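PDB 3EKI: high affinity transport system protein p37 from Mycoplasma hyorhinis, which binds thiamine diphosphate as the extracytoplasmic lipoprotein of a high-affinity transport system, probably one for thiamine diphosphate uptake. Local coordinates for residues I46-S51 with L120-N125; K66-T71 with Q372-P377; T71-F76 with F98-I103; N111-D116 with V345-K350. All blocks are in the same frame, centred on the assembly; numbering follows the deposited sequence.

Interaction 1: I46-S51 with L120-N125; sequences ITFGVS and LDFGIN. With CA (calcium ion), chain D.
Asp121 turns CG anti to its carbonyl carbon (chi1 -54°) and meets Thr47, while Phe122 sets CG anti to its backbone N (chi1 173°) and meets Phe48. The Asp121 carboxylate faces both the strand and a calcium ion. Its OD1 accepts from Thr47 N at 2.8 Å through the anti lone pair. The same OD1 binds calcium at 2.3 Å, and OD2 binds it at 2.7 Å. Asp43, Ser45 O and Pro118 O complete the protein ligands, and Arg349 NE bonds OD2. The arginine probably helps to balance the carboxylate's charge. A calcium-bound water also bonds Thr47 OG1. Strands 46-51 and 122-125 run roughly parallel, their axes 4.7 Å apart, as in the alpha/beta lobes of periplasmic-binding-protein relatives. A single bridge, Phe48 with Phe122, joins them. Asp121 N donates to Thr47 O at 3.0 Å, and Gly49 N to Phe122 O at 2.9 Å with an N-H...O angle of 167°. Beyond Gly49 the strands part, and a water links Gly49 O to Ile124 N. The two phenyl rings meet at an oblique tilt, with CD1 of Phe48 3.4 Å from CD2 of Phe122. Leu120 lays CD1 beside the backbone of Gly49, 3.5 Å from its N.

Interaction 2: K66-T71 with Q372-P377; sequences KEVINT and QDTYGP
Val68 and Ile69 of helix 64-85 face Thr374 and Tyr375 of an irregular segment, with CA atoms 6.1 Å apart for Val68 and Thr374. The CB of Val68 is directed at the loop. Its CG1 lies 3.1 Å from Thr374 O, a tight fit between a methyl group and a carbonyl oxygen. Thr374 answers with its hydroxyl. OG1 sits between its own backbone N and carbonyl carbon (chi1 44°), and from there it donates a weak hydrogen bond of 3.3 Å to Val68 O. One turn further along the helix, Thr71 meets the methyl of the same threonine. The two side chains cross at about a right angle, with CG2 of Thr71 4.0 Å from CG2 of Thr374. Ile69 and Tyr375 lie side by side and point the same way. Ile69 CD1 rests over one face of the tyrosine ring, offset toward the rim, in a CH-pi contact 4.1 Å from the ring centroid. The loop also has its own brace. Asp373 OD1 accepts from Tyr375 N and Gly376 N, at 2.9 Å each, both from the same face of the carboxylate plane. The first bond closes an Asx turn and the two together an Asx motif, which ties down the backbone that presents Tyr375. Tyr384 OH bonds the other carboxylate oxygen. Pro377 touches the bound thiamine diphosphate. The loop thus runs from helix 354-369 past helix 64-85 to the ligand pocket and on to strand 383-386, while Trp54 and Phe72 pack against the Tyr375 ring.

Interaction 3: T71-F76 with F98-I103; sequences TFLENF and FKVTPI
Leu73 and Phe76 on one side of helix 64-85 pack on Phe98 and Val100 of strand 97-103. The contact between them is apolar. Leu73 has its CB directed at the strand and uses both of its methyl groups. Its CD2 lies 3.9 Å from Phe98 CB and 4.0 Å from Val100 CG1. The same CD2 also reaches the strand backbone, near Phe98 O and Lys99 O. CD1 comes close to Val100 CG1 as well, so the leucine packs on two residues that face the same side of the strand. Phe76 lies one turn further on. It sets CG anti to its backbone N (chi1 -155°), and its side chain crosses that of Phe98 at about a right angle. Phe76 CD1 stands 3.7 Å above one face of the Phe98 ring, over its centre. The ring planes are 57° apart, with centroids 4.9 Å apart. Further aromatic rings hold this pair in place. Phe80 meets Phe98 edge-to-face, and Phe48 and Phe364 do the same with Phe76. Ile69 of the same helix touches Val100. The helix runs roughly antiparallel to the strand, at 148°. It lies in the beta-alpha-beta connection between the parallel strands 45-51 and 97-103 and covers one side of that pair. Helix 354-369 packs beside it, touching Phe76 through Ile360, Thr363 and Leu367.

Interaction 4: N111-D116 with V345-K350; sequences NNLSTD and VGVFRK
Leu113, in the last turn of helix 106-115, meets Val347 and Arg349 of strand 345-349. Its CD1 lies 3.5 Å from Val347 CG1. Its CD2 lies near the backbone N of Arg349. The carbonyl of Leu113 faces the strand too: O is 3.5 Å from Arg349 CB and accepts from a water, which in turn accepts from Lys350 N. Thr115 OG1 donates to Asn112 O at 2.8 Å. Asp116 then leaves the helix with a positive phi. Its CG is anti to the backbone N (chi1 -152°). Its side chain crosses Arg349 at about a right angle, with OD1 close to CB, CG and CD of the arginine. The salt bridge forms at the edge of the guanidinium. Arg349 NH1 donates to Asp116 OD1 at 3.0 Å and 168°, on the syn side but out of the carboxylate plane. The two flat groups are turned 50° apart. OD2 lies 3.6 Å from Lys350 CB and bonds Ser351 OG. The other guanidinium nitrogens of Arg349 bond the calcium ligands Asp121 and Asp43. Arg349 is therefore a second-shell residue of that metal site and links it to the helix end. Helix 106-115 thus lies against strand 345-349, which pairs antiparallel with strands 122-125 and 141-152; Ile141 of the latter touches both Leu113 and Val347.

Interactions 1, 3 and 4 are largely buried, while interaction 2 is partly buried and lies near the ligand pocket. Interactions 2 and 3 use successive turns of helix 64-85 and share Thr71. Interaction 2 holds a loop with weak polar and CH-pi contacts; interaction 3 covers the strands with largely apolar groups. Interactions 1 and 3 meet where strands 45-51 and 97-103 are neighbours in one sheet. Interaction 1 passes on to interaction 4 through paired strands 122-125 and 345-349. Charge gathers at interactions 1 and 4, which lie on the calcium site and beside it, whereas interactions 2 and 3 have no charged pair across them.

Interaction 1: I46-S51 with L120-N125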
loop_
_atom_site.group_PDB
_atom_site.type_symbol
_atom_site.label_atom_id
_atom_site.label_comp_id
_atom_site.label_asym_id
_atom_site.label_seq_id
_atom_site.Cartn_x
_atom_site.Cartn_y
_atom_site.Cartn_z
ATOM N N ILE A 46 13.637 6.417 -21.558
ATOM C CA ILE A 46 12.536 6.381 -20.603
ATOM C C ILE A 46 13.154 6.357 -19.207
ATOM O O ILE A 46 14.001 5.517 -18.957
ATOM C CB ILE A 46 11.626 5.191 -20.901
ATOM C CG1 ILE A 46 10.826 5.325 -22.202
ATOM C CG2 ILE A 46 10.691 4.903 -19.731
ATOM C CD1 ILE A 46 9.672 6.306 -22.073
ATOM N N THR A 47 12.713 7.284 -18.378
ATOM C CA THR A 47 13.157 7.390 -16.999
ATOM C C THR A 47 12.000 7.127 -16.036
ATOM O O THR A 47 11.004 7.850 -16.097
ATOM C CB THR A 47 13.748 8.788 -16.732
ATOM O OG1 THR A 47 14.880 8.999 -17.585
ATOM C CG2 THR A 47 14.244 8.895 -15.297
ATOM N N PHE A 48 12.131 6.126 -15.179
ATOM C CA PHE A 48 11.204 5.841 -14.094
ATOM C C PHE A 48 11.583 6.574 -12.805
ATOM O O PHE A 48 12.739 6.574 -12.365
ATOM C CB PHE A 48 11.197 4.335 -13.824
ATOM C CG PHE A 48 10.756 3.446 -14.979
ATOM C CD1 PHE A 48 9.936 3.893 -15.998
ATOM C CD2 PHE A 48 11.180 2.128 -15.021
ATOM C CE1 PHE A 48 9.564 3.027 -17.022
ATOM C CE2 PHE A 48 10.807 1.258 -16.027
ATOM C CZ PHE A 48 9.974 1.716 -17.022
ATOM N N GLY A 49 10.629 7.193 -12.137
ATOM C CA GLY A 49 10.858 7.783 -10.832
ATOM C C GLY A 49 10.786 6.658 -9.815
ATOM O O GLY A 49 9.883 5.821 -9.911
ATOM N N VAL A 50 11.748 6.647 -8.900
ATOM C CA VAL A 50 11.739 5.697 -7.791
ATOM C C VAL A 50 12.122 6.450 -6.510
ATOM O O VAL A 50 12.808 7.456 -6.560
ATOM C CB VAL A 50 12.678 4.493 -7.936
ATOM C CG1 VAL A 50 12.379 3.716 -9.209
ATOM C CG2 VAL A 50 14.134 4.939 -7.877
ATOM N N SER A 51 11.649 5.893 -5.397
ATOM C CA SER A 51 11.883 6.564 -4.128
ATOM C C SER A 51 13.379 6.773 -3.853
ATOM O O SER A 51 14.151 5.824 -3.951
ATOM C CB SER A 51 11.286 5.801 -2.946
ATOM O OG SER A 51 11.741 6.443 -1.755
ATOM N N LEU A 120 11.375 12.860 -16.899
ATOM C CA LEU A 120 10.659 11.940 -16.014
ATOM C C LEU A 120 9.387 11.475 -16.723
ATOM O O LEU A 120 8.452 12.239 -16.954
ATOM C CB LEU A 120 10.301 12.571 -14.669
ATOM C CG LEU A 120 9.427 11.696 -13.760
ATOM C CD1 LEU A 120 10.193 10.460 -13.324
ATOM C CD2 LEU A 120 8.963 12.519 -12.572
ATOM N N ASP A 121 9.374 10.206 -17.095
ATOM C CA ASP A 121 8.337 9.670 -17.969
ATOM C C ASP A 121 7.275 8.816 -17.282
ATOM O O ASP A 121 6.157 8.699 -17.800
ATOM C CB ASP A 121 9.019 8.831 -19.054
ATOM C CG ASP A 121 10.101 9.586 -19.811
ATOM O OD1 ASP A 121 11.301 9.305 -19.641
ATOM O OD2 ASP A 121 9.740 10.556 -20.517
ATOM N N PHE A 122 7.617 8.192 -16.159
ATOM C CA PHE A 122 6.697 7.235 -15.562
ATOM C C PHE A 122 7.026 7.047 -14.091
ATOM O O PHE A 122 8.162 7.176 -13.650
ATOM C CB PHE A 122 6.816 5.905 -16.292
ATOM C CG PHE A 122 6.090 4.690 -15.785
ATOM C CD1 PHE A 122 4.827 4.390 -16.246
ATOM C CD2 PHE A 122 6.705 3.856 -14.860
ATOM C CE1 PHE A 122 4.164 3.261 -15.780
ATOM C CE2 PHE A 122 6.052 2.733 -14.374
ATOM C CZ PHE A 122 4.796 2.461 -14.873
ATOM N N GLY A 123 5.982 6.699 -13.347
ATOM C CA GLY A 123 6.250 6.189 -11.989
ATOM C C GLY A 123 5.050 5.445 -11.458
ATOM O O GLY A 123 3.996 5.392 -12.088
ATOM N N ILE A 124 5.190 4.804 -10.293
ATOM C CA ILE A 124 4.117 4.001 -9.713
ATOM C C ILE A 124 3.687 4.620 -8.378
ATOM O O ILE A 124 4.578 4.897 -7.570
ATOM C CB ILE A 124 4.570 2.546 -9.559
ATOM C CG1 ILE A 124 4.993 1.949 -10.900
ATOM C CG2 ILE A 124 3.481 1.739 -8.881
ATOM C CD1 ILE A 124 5.660 0.591 -10.831
ATOM N N ASN A 125 2.389 4.869 -8.259
ATOM C CA ASN A 125 1.820 5.666 -7.191
ATOM C C ASN A 125 0.700 4.921 -6.479
ATOM O O ASN A 125 0.005 4.128 -7.080
ATOM C CB ASN A 125 1.235 6.994 -7.710
ATOM C CG ASN A 125 1.242 8.095 -6.677
ATOM O OD1 ASN A 125 2.230 8.809 -6.519
ATOM N ND2 ASN A 125 0.164 8.303 -5.921
HETATM CA CA CA D . 12.354 10.475 -21.283
HETATM O O HOH W 1 14.600 9.907 -20.072
HETATM O O HOH W 2 7.673 5.013 -8.940
HETATM O O HOH W 3 14.067 11.620 -22.757
#

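Interaction 2: K66-T71 with Q372-P377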
loop_
_atom_site.group_PDB
_atom_site.type_symbol
_atom_site.label_atom_id
_atom_site.label_comp_id
_atom_site.label_asym_id
_atom_site.label_seq_id
_atom_site.Cartn_x
_atom_site.Cartn_y
_atom_site.Cartn_z
ATOM N N LYS A 66 20.747 -0.047 -5.525
ATOM C CA LYS A 66 21.354 0.380 -6.773
ATOM C C LYS A 66 21.561 -0.806 -7.703
ATOM O O LYS A 66 21.263 -0.780 -8.902
ATOM C CB LYS A 66 22.704 1.060 -6.512
ATOM C CG LYS A 66 23.800 0.570 -7.442
ATOM C CD LYS A 66 25.210 0.856 -6.965
ATOM C CE LYS A 66 26.179 0.969 -8.136
ATOM N NZ LYS A 66 25.753 1.991 -9.128
ATOM N N GLU A 67 22.105 -1.881 -7.129
ATOM C CA GLU A 67 22.371 -3.098 -7.871
ATOM C C GLU A 67 21.110 -3.791 -8.358
ATOM O O GLU A 67 21.049 -4.320 -9.468
ATOM C CB GLU A 67 23.171 -4.059 -6.977
ATOM C CG GLU A 67 23.180 -5.458 -7.583
ATOM C CD GLU A 67 24.564 -5.809 -8.098
ATOM O OE1 GLU A 67 25.318 -6.428 -7.318
ATOM O OE2 GLU A 67 24.881 -5.462 -9.253
ATOM N N VAL A 68 20.082 -3.793 -7.516
ATOM C CA VAL A 68 18.793 -4.388 -7.855
ATOM C C VAL A 68 18.180 -3.601 -9.022
ATOM O O VAL A 68 17.684 -4.197 -9.970
ATOM C CB VAL A 68 17.799 -4.380 -6.684
ATOM C CG1 VAL A 68 16.370 -4.662 -7.136
ATOM C CG2 VAL A 68 18.175 -5.410 -5.630
ATOM N N ILE A 69 18.258 -2.282 -8.914
ATOM C CA ILE A 69 17.594 -1.457 -9.930
ATOM C C ILE A 69 18.304 -1.557 -11.278
ATOM O O ILE A 69 17.618 -1.580 -12.308
ATOM C CB ILE A 69 17.464 0.018 -9.521
ATOM C CG1 ILE A 69 16.333 0.756 -10.244
ATOM C CG2 ILE A 69 18.769 0.770 -9.692
ATOM C CD1 ILE A 69 14.950 0.164 -10.083
ATOM N N ASN A 70 19.621 -1.649 -11.246
ATOM C CA ASN A 70 20.363 -1.828 -12.501
ATOM C C ASN A 70 20.055 -3.146 -13.176
ATOM O O ASN A 70 19.903 -3.249 -14.403
ATOM C CB ASN A 70 21.873 -1.654 -12.226
ATOM C CG ASN A 70 22.137 -0.178 -11.973
ATOM O OD1 ASN A 70 21.376 0.672 -12.441
ATOM N ND2 ASN A 70 23.211 0.123 -11.256
ATOM N N THR A 71 19.932 -4.247 -12.441
ATOM C CA THR A 71 19.526 -5.503 -13.048
ATOM C C THR A 71 18.145 -5.404 -13.653
ATOM O O THR A 71 17.823 -5.874 -14.737
ATOM C CB THR A 71 19.493 -6.642 -12.004
ATOM O OG1 THR A 71 20.828 -6.887 -11.551
ATOM C CG2 THR A 71 18.959 -7.913 -12.639
ATOM N N GLN A 372 11.754 -12.176 -13.931
ATOM C CA GLN A 372 12.890 -11.303 -14.160
ATOM C C GLN A 372 12.682 -9.967 -13.473
ATOM O O GLN A 372 13.495 -9.053 -13.597
ATOM C CB GLN A 372 13.110 -11.061 -15.664
ATOM C CG GLN A 372 13.376 -12.314 -16.471
ATOM C CD GLN A 372 13.456 -12.036 -17.964
ATOM O OE1 GLN A 372 13.456 -10.880 -18.383
ATOM N NE2 GLN A 372 13.518 -13.094 -18.758
ATOM N N ASP A 373 11.584 -9.828 -12.723
ATOM C CA ASP A 373 11.383 -8.554 -12.053
ATOM C C ASP A 373 12.054 -8.557 -10.691
ATOM O O ASP A 373 11.509 -9.127 -9.747
ATOM C CB ASP A 373 9.888 -8.272 -11.876
ATOM C CG ASP A 373 9.627 -6.933 -11.222
ATOM O OD1 ASP A 373 10.567 -6.174 -10.971
ATOM O OD2 ASP A 373 8.447 -6.638 -10.922
ATOM N N THR A 374 13.219 -7.930 -10.620
ATOM C CA THR A 374 13.979 -7.883 -9.388
ATOM C C THR A 374 13.557 -6.718 -8.520
ATOM O O THR A 374 13.998 -6.594 -7.383
ATOM C CB THR A 374 15.499 -7.744 -9.675
ATOM O OG1 THR A 374 15.707 -6.768 -10.696
ATOM C CG2 THR A 374 16.055 -9.049 -10.212
ATOM N N TYR A 375 12.723 -5.827 -9.042
ATOM C CA TYR A 375 12.374 -4.613 -8.319
ATOM C C TYR A 375 11.000 -4.682 -7.640
ATOM O O TYR A 375 10.909 -4.444 -6.429
ATOM C CB TYR A 375 12.394 -3.403 -9.255
ATOM C CG TYR A 375 11.913 -2.096 -8.693
ATOM C CD1 TYR A 375 12.524 -1.460 -7.630
ATOM C CD2 TYR A 375 10.799 -1.469 -9.255
ATOM C CE1 TYR A 375 12.082 -0.260 -7.123
ATOM C CE2 TYR A 375 10.348 -0.265 -8.750
ATOM C CZ TYR A 375 10.982 0.341 -7.690
ATOM O OH TYR A 375 10.519 1.534 -7.194
ATOM N N GLY A 376 9.979 -4.955 -8.415
ATOM C CA GLY A 376 8.603 -4.950 -7.943
ATOM C C GLY A 376 8.370 -5.689 -6.644
ATOM O O GLY A 376 7.721 -5.122 -5.756
ATOM N N PRO A 377 8.827 -6.924 -6.540
ATOM C CA PRO A 377 8.492 -7.700 -5.319
ATOM C C PRO A 377 9.063 -7.067 -4.066
ATOM O O PRO A 377 8.534 -7.313 -2.964
ATOM C CB PRO A 377 9.075 -9.079 -5.600
ATOM C CG PRO A 377 9.138 -9.133 -7.096
ATOM C CD PRO A 377 9.612 -7.757 -7.464
#

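Interaction 3: T71-F76 with F98-I103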
loop_
_atom_site.group_PDB
_atom_site.type_symbol
_atom_site.label_atom_id
_atom_site.label_comp_id
_atom_site.label_asym_id
_atom_site.label_seq_id
_atom_site.Cartn_x
_atom_site.Cartn_y
_atom_site.Cartn_z
ATOM N N THR A 71 19.932 -4.247 -12.441
ATOM C CA THR A 71 19.526 -5.503 -13.048
ATOM C C THR A 71 18.145 -5.404 -13.653
ATOM O O THR A 71 17.823 -5.874 -14.737
ATOM C CB THR A 71 19.493 -6.642 -12.004
ATOM O OG1 THR A 71 20.828 -6.887 -11.551
ATOM C CG2 THR A 71 18.959 -7.913 -12.639
ATOM N N PHE A 72 17.267 -4.762 -12.852
ATOM C CA PHE A 72 15.908 -4.579 -13.348
ATOM C C PHE A 72 15.918 -3.777 -14.659
ATOM O O PHE A 72 15.227 -4.192 -15.580
ATOM C CB PHE A 72 15.052 -3.875 -12.303
ATOM C CG PHE A 72 13.701 -3.357 -12.779
ATOM C CD1 PHE A 72 12.641 -4.222 -12.882
ATOM C CD2 PHE A 72 13.540 -2.020 -13.105
ATOM C CE1 PHE A 72 11.398 -3.767 -13.298
ATOM C CE2 PHE A 72 12.293 -1.554 -13.528
ATOM C CZ PHE A 72 11.250 -2.441 -13.626
ATOM N N LEU A 73 16.661 -2.684 -14.675
ATOM C CA LEU A 73 16.633 -1.833 -15.881
ATOM C C LEU A 73 17.178 -2.516 -17.122
ATOM O O LEU A 73 16.687 -2.296 -18.238
ATOM C CB LEU A 73 17.437 -0.558 -15.608
ATOM C CG LEU A 73 16.746 0.428 -14.665
ATOM C CD1 LEU A 73 17.763 1.467 -14.228
ATOM C CD2 LEU A 73 15.505 1.025 -15.300
ATOM N N GLU A 74 18.196 -3.341 -16.922
ATOM C CA GLU A 74 18.772 -4.110 -18.013
ATOM C C GLU A 74 17.762 -5.136 -18.499
ATOM O O GLU A 74 17.508 -5.237 -19.698
ATOM C CB GLU A 74 20.087 -4.780 -17.610
ATOM C CG GLU A 74 20.640 -5.715 -18.665
ATOM C CD GLU A 74 21.273 -5.019 -19.860
ATOM O OE1 GLU A 74 21.462 -3.788 -19.829
ATOM O OE2 GLU A 74 21.572 -5.728 -20.846
ATOM N N ASN A 75 17.126 -5.895 -17.593
ATOM C CA ASN A 75 16.120 -6.841 -18.028
ATOM C C ASN A 75 14.957 -6.167 -18.746
ATOM O O ASN A 75 14.397 -6.702 -19.708
ATOM C CB ASN A 75 15.582 -7.577 -16.795
ATOM C CG ASN A 75 16.569 -8.570 -16.223
ATOM O OD1 ASN A 75 17.605 -8.852 -16.810
ATOM N ND2 ASN A 75 16.258 -9.125 -15.048
ATOM N N PHE A 76 14.592 -4.990 -18.265
ATOM C CA PHE A 76 13.494 -4.234 -18.836
ATOM C C PHE A 76 13.804 -3.776 -20.260
ATOM O O PHE A 76 13.015 -3.960 -21.181
ATOM C CB PHE A 76 13.176 -2.984 -17.983
ATOM C CG PHE A 76 11.744 -2.517 -18.141
ATOM C CD1 PHE A 76 11.340 -1.779 -19.227
ATOM C CD2 PHE A 76 10.798 -2.835 -17.181
ATOM C CE1 PHE A 76 10.038 -1.391 -19.411
ATOM C CE2 PHE A 76 9.493 -2.472 -17.365
ATOM C CZ PHE A 76 9.090 -1.750 -18.467
ATOM N N PHE A 98 16.494 2.655 -20.697
ATOM C CA PHE A 98 15.718 2.863 -19.477
ATOM C C PHE A 98 16.610 3.224 -18.287
ATOM O O PHE A 98 17.649 2.587 -18.096
ATOM C CB PHE A 98 14.918 1.608 -19.144
ATOM C CG PHE A 98 13.805 1.360 -20.158
ATOM C CD1 PHE A 98 14.064 0.682 -21.337
ATOM C CD2 PHE A 98 12.506 1.817 -19.896
ATOM C CE1 PHE A 98 13.061 0.457 -22.261
ATOM C CE2 PHE A 98 11.508 1.583 -20.804
ATOM C CZ PHE A 98 11.771 0.883 -21.974
ATOM N N LYS A 99 16.146 4.227 -17.552
ATOM C CA LYS A 99 16.889 4.839 -16.462
ATOM C C LYS A 99 15.931 5.014 -15.275
ATOM O O LYS A 99 14.740 4.871 -15.487
ATOM C CB LYS A 99 17.499 6.185 -16.849
ATOM C CG LYS A 99 18.373 6.144 -18.096
ATOM C CD LYS A 99 19.005 7.516 -18.302
ATOM C CE LYS A 99 18.747 8.062 -19.694
ATOM N NZ LYS A 99 19.036 9.528 -19.753
ATOM N N VAL A 100 16.459 5.313 -14.101
ATOM C CA VAL A 100 15.674 5.752 -12.954
ATOM C C VAL A 100 16.251 7.086 -12.480
ATOM O O VAL A 100 17.397 7.451 -12.743
ATOM C CB VAL A 100 15.615 4.779 -11.763
ATOM C CG1 VAL A 100 14.929 3.482 -12.142
ATOM C CG2 VAL A 100 17.012 4.484 -11.218
ATOM N N THR A 101 15.376 7.796 -11.775
ATOM C CA THR A 101 15.733 9.055 -11.137
ATOM C C THR A 101 15.134 9.024 -9.727
ATOM O O THR A 101 14.010 8.508 -9.573
ATOM C CB THR A 101 15.300 10.230 -12.020
ATOM O OG1 THR A 101 15.945 11.430 -11.570
ATOM C CG2 THR A 101 13.800 10.483 -11.936
ATOM N N PRO A 102 15.834 9.479 -8.689
ATOM C CA PRO A 102 15.251 9.502 -7.343
ATOM C C PRO A 102 14.145 10.537 -7.220
ATOM O O PRO A 102 14.284 11.647 -7.714
ATOM C CB PRO A 102 16.413 9.927 -6.430
ATOM C CG PRO A 102 17.334 10.678 -7.327
ATOM C CD PRO A 102 17.224 9.969 -8.655
ATOM N N ILE A 103 13.073 10.151 -6.540
ATOM C CA ILE A 103 11.966 11.056 -6.265
ATOM C C ILE A 103 11.663 11.117 -4.765
ATOM O O ILE A 103 11.527 10.088 -4.098
ATOM C CB ILE A 103 10.690 10.644 -7.018
ATOM C CG1 ILE A 103 10.897 10.521 -8.533
ATOM C CG2 ILE A 103 9.559 11.607 -6.691
ATOM C CD1 ILE A 103 11.281 11.839 -9.173
#

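Interaction 4: N111-D116 with V345-K350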
loop_
_atom_site.group_PDB
_atom_site.type_symbol
_atom_site.label_atom_id
_atom_site.label_comp_id
_atom_site.label_asym_id
_atom_site.label_seq_id
_atom_site.Cartn_x
_atom_site.Cartn_y
_atom_site.Cartn_z
ATOM N N ASN A 111 3.398 15.832 -9.368
ATOM C CA ASN A 111 3.599 17.168 -9.932
ATOM C C ASN A 111 4.577 17.134 -11.099
ATOM O O ASN A 111 4.390 17.812 -12.106
ATOM C CB ASN A 111 4.142 18.104 -8.864
ATOM C CG ASN A 111 3.166 18.498 -7.781
ATOM O OD1 ASN A 111 1.970 18.250 -7.876
ATOM N ND2 ASN A 111 3.706 19.121 -6.736
ATOM N N ASN A 112 5.651 16.363 -10.952
ATOM C CA ASN A 112 6.669 16.389 -12.012
ATOM C C ASN A 112 6.135 15.675 -13.240
ATOM O O ASN A 112 6.396 16.111 -14.356
ATOM C CB ASN A 112 7.970 15.789 -11.528
ATOM C CG ASN A 112 8.844 16.716 -10.715
ATOM O OD1 ASN A 112 8.418 17.752 -10.197
ATOM N ND2 ASN A 112 10.110 16.331 -10.579
ATOM N N LEU A 113 5.378 14.597 -13.073
ATOM C CA LEU A 113 4.795 13.972 -14.254
ATOM C C LEU A 113 3.823 14.908 -14.958
ATOM O O LEU A 113 3.664 14.870 -16.187
ATOM C CB LEU A 113 4.069 12.687 -13.879
ATOM C CG LEU A 113 4.936 11.479 -13.531
ATOM C CD1 LEU A 113 4.061 10.345 -13.000
ATOM C CD2 LEU A 113 5.747 11.007 -14.723
ATOM N N SER A 114 3.156 15.751 -14.174
ATOM C CA SER A 114 2.188 16.660 -14.781
ATOM C C SER A 114 2.835 17.765 -15.604
ATOM O O SER A 114 2.095 18.373 -16.375
ATOM C CB SER A 114 1.351 17.325 -13.678
ATOM O OG SER A 114 0.524 16.332 -13.111
ATOM N N THR A 115 4.129 17.994 -15.425
ATOM C CA THR A 115 4.762 19.014 -16.277
ATOM C C THR A 115 4.986 18.472 -17.692
ATOM O O THR A 115 5.118 19.270 -18.612
ATOM C CB THR A 115 6.096 19.510 -15.713
ATOM O OG1 THR A 115 7.040 18.438 -15.799
ATOM C CG2 THR A 115 5.968 19.870 -14.235
ATOM N N ASP A 116 5.027 17.162 -17.843
ATOM C CA ASP A 116 5.199 16.458 -19.103
ATOM C C ASP A 116 6.577 16.775 -19.690
ATOM O O ASP A 116 6.714 17.094 -20.869
ATOM C CB ASP A 116 4.085 16.765 -20.097
ATOM C CG ASP A 116 3.784 15.667 -21.093
ATOM O OD1 ASP A 116 4.539 14.676 -21.151
ATOM O OD2 ASP A 116 2.778 15.740 -21.842
ATOM N N VAL A 345 -0.628 2.078 -8.867
ATOM C CA VAL A 345 -0.874 2.308 -10.290
ATOM C C VAL A 345 0.301 3.017 -10.938
ATOM O O VAL A 345 0.849 3.995 -10.449
ATOM C CB VAL A 345 -2.149 3.152 -10.461
ATOM C CG1 VAL A 345 -2.319 3.615 -11.896
ATOM C CG2 VAL A 345 -3.368 2.351 -9.993
ATOM N N GLY A 346 0.697 2.516 -12.094
ATOM C CA GLY A 346 1.739 3.133 -12.909
ATOM C C GLY A 346 1.107 4.140 -13.865
ATOM O O GLY A 346 0.131 3.869 -14.554
ATOM N N VAL A 347 1.716 5.312 -13.844
ATOM C CA VAL A 347 1.209 6.471 -14.539
ATOM C C VAL A 347 2.294 7.123 -15.369
ATOM O O VAL A 347 3.440 7.257 -14.950
ATOM C CB VAL A 347 0.592 7.418 -13.488
ATOM C CG1 VAL A 347 1.602 7.858 -12.444
ATOM C CG2 VAL A 347 -0.021 8.600 -14.208
ATOM N N PHE A 348 1.923 7.521 -16.590
ATOM C CA PHE A 348 2.795 8.176 -17.536
ATOM C C PHE A 348 2.565 9.675 -17.642
ATOM O O PHE A 348 1.420 10.098 -17.468
ATOM C CB PHE A 348 2.578 7.656 -18.976
ATOM C CG PHE A 348 3.161 6.284 -19.217
ATOM C CD1 PHE A 348 4.508 6.155 -19.495
ATOM C CD2 PHE A 348 2.336 5.174 -19.175
ATOM C CE1 PHE A 348 5.035 4.894 -19.728
ATOM C CE2 PHE A 348 2.867 3.912 -19.370
ATOM C CZ PHE A 348 4.213 3.795 -19.628
ATOM N N ARG A 349 3.610 10.427 -17.930
ATOM C CA ARG A 349 3.401 11.776 -18.463
ATOM C C ARG A 349 2.624 11.629 -19.778
ATOM O O ARG A 349 2.691 10.632 -20.497
ATOM C CB ARG A 349 4.682 12.574 -18.598
ATOM C CG ARG A 349 5.660 12.008 -19.611
ATOM C CD ARG A 349 6.892 12.871 -19.833
ATOM N NE ARG A 349 7.725 12.316 -20.903
ATOM C CZ ARG A 349 7.664 12.541 -22.195
ATOM N NH1 ARG A 349 6.758 13.370 -22.690
ATOM N NH2 ARG A 349 8.517 11.929 -23.016
ATOM N N LYS A 350 1.803 12.636 -20.073
ATOM C CA LYS A 350 0.768 12.520 -21.075
ATOM C C LYS A 350 1.312 12.314 -22.488
ATOM O O LYS A 350 0.671 11.615 -23.278
ATOM C CB LYS A 350 -0.107 13.780 -21.058
ATOM C CG LYS A 350 -1.543 13.554 -21.512
ATOM C CD LYS A 350 -2.237 14.913 -21.570
ATOM C CE LYS A 350 -3.739 14.803 -21.420
ATOM N NZ LYS A 350 -4.267 15.934 -20.603
HETATM O O HOH W 4 1.737 14.925 -18.093
#